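Local coordinates for SusD homolog (Bacteroides thetaiotaomicron VPI-5482, PDB 3IHV), which is a SusD-family protein of the Bacteroides outer membrane that probably binds sugars at the cell surface, at residues A[158-163]-A[212-217]; A[164-169]-A[203-208]. All coordinates share one frame; numbering follows the deposited sequence. Where two conformers were deposited one is given.

Contacts 1 and 2 follow one another along helix 159-176, with their centres about 10 Å apart. In contact 1 the start of that helix meets the loop 212-217; in contact 2 its next turns meet helix 195-210, from which that loop departs. The chain between 163 and 212 therefore contains both halves of contact 2. Tyr-163 joins the two directly: its CD1 lies 3.6 Å from Val-205 CG1, and its OH packs 3.2 Å from Thr-208 CG2. An ethanediol, probably from the crystallisation liquor, sits at contact 2, and no residue of either contact ligates the sodium ions.

Contact 1: residues A[158-163]-A[212-217]; sequences APEKVY and YPVKDE
Glu-160 and Val-214 mark the closest approach of the two backbones, their CA atoms 7.0 Å apart, where the first turn of helix 159-176 faces an irregular loop. No hydrogen bond joins the segments, so the contact is made by side chains, and Val-214 is its hub. A chi1 of -180° turns the two methyls of Val-214 to different partners: CG2 to Pro-159 and Tyr-163, CG1 to Glu-160. CG2 rests against the ring of Pro-159, 3.7 Å from Pro-159 CB, and its other neighbour is Tyr-163, whose CE2 lies 4.1 Å from Val-214 CG2. CG1 meets the aliphatic part of Glu-160, 3.9 Å from Glu-160 CG. That glutamate bends at chi2 (89°), which lays its chain alongside the valine; OE2 stays close to the same methyl. Proline suits the first turn, where its missing N-H costs no helical bond, while Tyr-163, one turn on, is buried and stacks with Trp-209 of helix 195-210. Val-214 also touches Trp-209, so the short branched side chain is in touch with both the helix start and the indole. Cut back to an alanine, Val-214 loses both methyls, which would probably leave a gap beside Pro-159 and Tyr-163 and the bent chain of Glu-160 less restrained. The contact thus packs a connecting loop, on its way from helix 195-210 to helix 219-232, over the N-terminal end of an earlier helix, within the alpha-helical, TPR-related scaffold of SusD-family proteins.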
loop_
_atom_site.group_PDB
_atom_site.type_symbol
_atom_site.label_atom_id
_atom_site.label_comp_id
_atom_site.label_asym_id
_atom_site.label_seq_id
_atom_site.Cartn_x
_atom_site.Cartn_y
_atom_site.Cartn_z
ATOM N N ALA A 158 12.794 17.103 12.376
ATOM C CA ALA A 158 11.903 16.435 13.321
ATOM C C ALA A 158 10.706 15.869 12.520
ATOM O O ALA A 158 10.186 16.541 11.619
ATOM C CB ALA A 158 11.413 17.444 14.392
ATOM N N PRO A 159 10.256 14.652 12.831
ATOM C CA PRO A 159 9.151 14.092 12.064
ATOM C C PRO A 159 7.899 14.983 12.083
ATOM O O PRO A 159 7.156 15.002 11.114
ATOM C CB PRO A 159 8.882 12.746 12.739
ATOM C CG PRO A 159 9.631 12.784 14.019
ATOM C CD PRO A 159 10.774 13.687 13.820
ATOM N N GLU A 160 7.712 15.719 13.178
ATOM C CA GLU A 160 6.588 16.631 13.328
ATOM C C GLU A 160 6.602 17.699 12.249
ATOM O O GLU A 160 5.545 18.063 11.726
ATOM C CB GLU A 160 6.650 17.385 14.667
ATOM C CG GLU A 160 6.406 16.567 15.855
ATOM C CD GLU A 160 7.644 15.903 16.462
ATOM O OE1 GLU A 160 8.682 15.816 15.789
ATOM O OE2 GLU A 160 7.530 15.458 17.649
ATOM N N LYS A 161 7.796 18.174 11.896
ATOM C CA LYS A 161 7.932 19.179 10.857
ATOM C C LYS A 161 7.693 18.564 9.489
ATOM O O LYS A 161 7.152 19.237 8.643
ATOM C CB LYS A 161 9.300 19.866 10.887
ATOM C CG LYS A 161 9.573 20.669 12.140
ATOM C CD LYS A 161 8.447 21.652 12.505
ATOM C CE LYS A 161 8.224 22.762 11.479
ATOM N NZ LYS A 161 7.001 23.598 11.854
ATOM N N VAL A 162 8.102 17.313 9.258
ATOM C CA VAL A 162 7.814 16.673 7.977
ATOM C C VAL A 162 6.290 16.461 7.873
ATOM O O VAL A 162 5.696 16.689 6.798
ATOM C CB VAL A 162 8.594 15.379 7.821
ATOM C CG1 VAL A 162 8.273 14.710 6.491
ATOM C CG2 VAL A 162 10.120 15.669 7.945
ATOM N N TYR A 163 5.640 16.051 8.974
ATOM C CA TYR A 163 4.191 15.889 8.971
ATOM C C TYR A 163 3.485 17.207 8.664
ATOM O O TYR A 163 2.509 17.248 7.920
ATOM C CB TYR A 163 3.634 15.231 10.258
ATOM C CG TYR A 163 3.617 13.706 10.194
ATOM C CD1 TYR A 163 2.701 13.050 9.366
ATOM C CD2 TYR A 163 4.513 12.913 10.918
ATOM C CE1 TYR A 163 2.673 11.696 9.267
ATOM C CE2 TYR A 163 4.458 11.549 10.861
ATOM C CZ TYR A 163 3.539 10.925 10.028
ATOM O OH TYR A 163 3.477 9.567 9.865
ATOM N N TYR A 212 2.432 5.807 16.855
ATOM C CA TYR A 212 3.867 5.726 17.031
ATOM C C TYR A 212 4.555 5.981 15.719
ATOM O O TYR A 212 4.054 5.560 14.684
ATOM C CB TYR A 212 4.231 4.341 17.546
ATOM C CG TYR A 212 3.832 4.160 18.974
ATOM C CD1 TYR A 212 2.575 3.674 19.315
ATOM C CD2 TYR A 212 4.694 4.537 19.993
ATOM C CE1 TYR A 212 2.210 3.507 20.629
ATOM C CE2 TYR A 212 4.325 4.395 21.324
ATOM C CZ TYR A 212 3.092 3.881 21.625
ATOM O OH TYR A 212 2.753 3.724 22.946
ATOM N N PRO A 213 5.728 6.644 15.740
ATOM C CA PRO A 213 6.458 7.141 16.905
ATOM C C PRO A 213 6.170 8.560 17.402
ATOM O O PRO A 213 6.573 8.896 18.533
ATOM C CB PRO A 213 7.922 7.080 16.415
ATOM C CG PRO A 213 7.829 7.433 14.981
ATOM C CD PRO A 213 6.537 6.760 14.516
ATOM N N VAL A 214 5.494 9.392 16.621
ATOM C CA VAL A 214 5.292 10.804 17.006
ATOM C C VAL A 214 4.316 10.963 18.162
ATOM O O VAL A 214 4.562 11.736 19.126
ATOM C CB VAL A 214 4.916 11.647 15.771
ATOM C CG1 VAL A 214 4.725 13.080 16.217
ATOM C CG2 VAL A 214 6.027 11.546 14.700
ATOM N N LYS A 215 3.225 10.207 18.073
ATOM C CA LYS A 215 2.217 10.155 19.134
ATOM C C LYS A 215 1.628 11.509 19.492
ATOM O O LYS A 215 1.518 11.867 20.671
ATOM C CB LYS A 215 2.770 9.488 20.400
ATOM C CG LYS A 215 3.113 8.040 20.237
ATOM C CD LYS A 215 1.823 7.209 20.101
ATOM N N ASP A 216 1.252 12.253 18.475
ATOM C CA ASP A 216 0.575 13.516 18.696
ATOM C C ASP A 216 -0.909 13.138 18.756
ATOM O O ASP A 216 -1.601 13.089 17.739
ATOM C CB ASP A 216 0.822 14.512 17.575
ATOM C CG ASP A 216 0.141 15.836 17.836
ATOM O OD1 ASP A 216 -0.793 15.903 18.699
ATOM O OD2 ASP A 216 0.541 16.829 17.201
ATOM N N GLU A 217 -1.391 12.888 19.954
ATOM C CA GLU A 217 -2.769 12.387 20.117
ATOM C C GLU A 217 -3.877 13.338 19.669
ATOM O O GLU A 217 -5.005 12.886 19.424
ATOM C CB GLU A 217 -2.945 11.821 21.546
ATOM C CG GLU A 217 -2.255 10.468 21.550
ATOM C CD GLU A 217 -2.143 9.768 22.869
ATOM O OE1 GLU A 217 -2.448 10.333 23.947
ATOM O OE2 GLU A 217 -1.695 8.604 22.784
#

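Contact 2: residues A[164-169]-A[203-208]; sequences EYIEDD and TKVYAT. With EDO (1,2-ethanediol), chain H.
Glu-167 and Val-205 bring helices 159-176 and 195-210 closest, 7.8 Å between CA atoms, with the two segments running in broadly opposite directions. In the buried part, Ile-166 CG2 meets both branches of Val-205, 3.9 Å from Val-205 CG1 and 4.0 Å from its CG2. Beta-branched residues suit this place because their methyls stand close to the backbone and fill a narrow seam. Ile-166 also leans on Tyr-128 and Val-132, tying the pair to helix 107-135 in the helix-on-helix packing of this TPR-related, mostly alpha-helical fold. Nearer the surface the contact turns polar. Glu-167 reaches out extended, CG anti to the backbone N (chi1 176°), until OE2 accepts a short bond of 2.6 Å from Tyr-206 OH on its anti lone pair. OE2 lies at the ring's edge, near its plane, while the carboxylate stands almost perpendicular to the ring, the planes 86° apart. The ethanediol O2 gives OE2 a second bond, also 2.6 Å, and the diol is held in turn by Lys-219; two donors on one oxygen would probably favour the ionised carboxylate. Tyr-206 is long enough to span from its own helix while its ring packs on Ala-222, Ala-223 and Thr-226 of helix 219-232.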
loop_
_atom_site.group_PDB
_atom_site.type_symbol
_atom_site.label_atom_id
_atom_site.label_comp_id
_atom_site.label_asym_id
_atom_site.label_seq_id
_atom_site.Cartn_x
_atom_site.Cartn_y
_atom_site.Cartn_z
ATOM N N GLU A 164 3.937 18.289 9.260
ATOM C CA GLU A 164 3.341 19.578 8.967
ATOM C C GLU A 164 3.472 19.953 7.480
ATOM O O GLU A 164 2.550 20.523 6.890
ATOM C CB GLU A 164 3.988 20.591 9.904
ATOM C CG GLU A 164 3.552 21.985 9.718
ATOM C CD GLU A 164 4.135 22.884 10.790
ATOM O OE1 GLU A 164 4.227 24.112 10.550
ATOM O OE2 GLU A 164 4.530 22.335 11.851
ATOM N N TYR A 165 4.606 19.620 6.880
ATOM C CA TYR A 165 4.839 19.882 5.462
ATOM C C TYR A 165 3.886 19.034 4.604
ATOM O O TYR A 165 3.240 19.552 3.696
ATOM C CB TYR A 165 6.289 19.580 5.149
ATOM C CG TYR A 165 6.738 20.054 3.806
ATOM C CD1 TYR A 165 7.190 21.352 3.621
ATOM C CD2 TYR A 165 6.714 19.220 2.730
ATOM C CE1 TYR A 165 7.593 21.790 2.363
ATOM C CE2 TYR A 165 7.130 19.637 1.492
ATOM C CZ TYR A 165 7.578 20.903 1.314
ATOM O OH TYR A 165 7.995 21.279 0.062
ATOM N N ILE A 166 3.750 17.744 4.932
ATOM C CA ILE A 166 2.802 16.867 4.222
ATOM C C ILE A 166 1.360 17.430 4.347
ATOM O O ILE A 166 0.624 17.508 3.386
ATOM C CB ILE A 166 2.826 15.456 4.825
ATOM C CG1 ILE A 166 4.197 14.825 4.584
ATOM C CG2 ILE A 166 1.665 14.579 4.269
ATOM C CD1 ILE A 166 4.471 13.636 5.479
ATOM N N GLU A 167 1.024 17.866 5.548
ATOM C CA GLU A 167 -0.299 18.374 5.870
ATOM C C GLU A 167 -0.620 19.589 5.045
ATOM O O GLU A 167 -1.724 19.678 4.477
ATOM C CB GLU A 167 -0.364 18.728 7.334
ATOM C CG GLU A 167 -1.678 19.361 7.733
ATOM C CD GLU A 167 -1.705 19.843 9.208
ATOM O OE1 GLU A 167 -0.683 20.310 9.755
ATOM O OE2 GLU A 167 -2.787 19.796 9.801
ATOM N N ASP A 168 0.327 20.510 4.935
ATOM C CA ASP A 168 0.098 21.707 4.118
ATOM C C ASP A 168 -0.142 21.313 2.663
ATOM O O ASP A 168 -1.025 21.876 1.974
ATOM C CB ASP A 168 1.280 22.670 4.218
ATOM C CG ASP A 168 1.332 23.378 5.551
ATOM O OD1 ASP A 168 0.297 23.393 6.243
ATOM O OD2 ASP A 168 2.407 23.900 5.905
ATOM N N ASP A 169 0.669 20.388 2.183
ATOM C CA ASP A 169 0.504 19.899 0.799
ATOM C C ASP A 169 -0.892 19.273 0.563
ATOM O O ASP A 169 -1.604 19.597 -0.423
ATOM C CB ASP A 169 1.586 18.889 0.415
ATOM C CG ASP A 169 2.873 19.525 -0.099
ATOM O OD1 ASP A 169 2.892 20.744 -0.416
ATOM O OD2 ASP A 169 3.901 18.797 -0.190
ATOM N N THR A 203 -6.398 11.768 5.978
ATOM C CA THR A 203 -6.923 11.009 7.120
ATOM C C THR A 203 -5.871 10.013 7.604
ATOM O O THR A 203 -5.609 9.911 8.799
ATOM C CB THR A 203 -8.211 10.242 6.714
ATOM O OG1 THR A 203 -9.190 11.164 6.256
ATOM C CG2 THR A 203 -8.778 9.374 7.849
ATOM N N LYS A 204 -5.285 9.265 6.674
ATOM C CA LYS A 204 -4.262 8.263 7.043
ATOM C C LYS A 204 -3.001 8.906 7.637
ATOM O O LYS A 204 -2.407 8.384 8.550
ATOM C CB LYS A 204 -3.935 7.324 5.900
ATOM C CG LYS A 204 -2.885 6.238 6.232
ATOM C CD LYS A 204 -2.721 5.225 5.114
ATOM C CE LYS A 204 -3.841 4.209 5.143
ATOM N NZ LYS A 204 -3.604 3.066 4.242
ATOM N N VAL A 205 -2.611 10.040 7.080
ATOM C CA VAL A 205 -1.475 10.819 7.607
ATOM C C VAL A 205 -1.739 11.253 9.008
ATOM O O VAL A 205 -0.902 11.059 9.884
ATOM C CB VAL A 205 -1.209 12.037 6.672
ATOM C CG1 VAL A 205 -0.297 13.111 7.340
ATOM C CG2 VAL A 205 -0.689 11.559 5.304
ATOM N N TYR A 206 -2.916 11.836 9.268
ATOM C CA TYR A 206 -3.225 12.231 10.626
ATOM C C TYR A 206 -3.285 11.056 11.587
ATOM O O TYR A 206 -2.799 11.170 12.718
ATOM C CB TYR A 206 -4.555 12.977 10.723
ATOM C CG TYR A 206 -4.571 14.400 10.178
ATOM C CD1 TYR A 206 -3.613 15.333 10.585
ATOM C CD2 TYR A 206 -5.638 14.856 9.449
ATOM C CE1 TYR A 206 -3.645 16.658 10.107
ATOM C CE2 TYR A 206 -5.717 16.178 9.013
ATOM C CZ TYR A 206 -4.737 17.084 9.375
ATOM O OH TYR A 206 -4.798 18.391 8.932
ATOM N N ALA A 207 -3.896 9.949 11.165
ATOM C CA ALA A 207 -3.973 8.764 12.045
ATOM C C ALA A 207 -2.561 8.264 12.418
ATOM O O ALA A 207 -2.314 7.884 13.560
ATOM C CB ALA A 207 -4.785 7.632 11.349
ATOM N N THR A 208 -1.648 8.281 11.457
ATOM C CA THR A 208 -0.278 7.768 11.673
ATOM C C THR A 208 0.478 8.740 12.605
ATOM O O THR A 208 1.164 8.321 13.542
ATOM C CB THR A 208 0.458 7.524 10.346
ATOM O OG1 THR A 208 -0.346 6.692 9.464
ATOM C CG2 THR A 208 1.860 6.898 10.599
HETATM C C1 EDO H . -5.490 20.709 12.389
HETATM O O1 EDO H . -5.126 21.493 13.532
HETATM C C2 EDO H . -4.772 19.394 12.547
HETATM O O2 EDO H . -3.402 19.645 12.298
#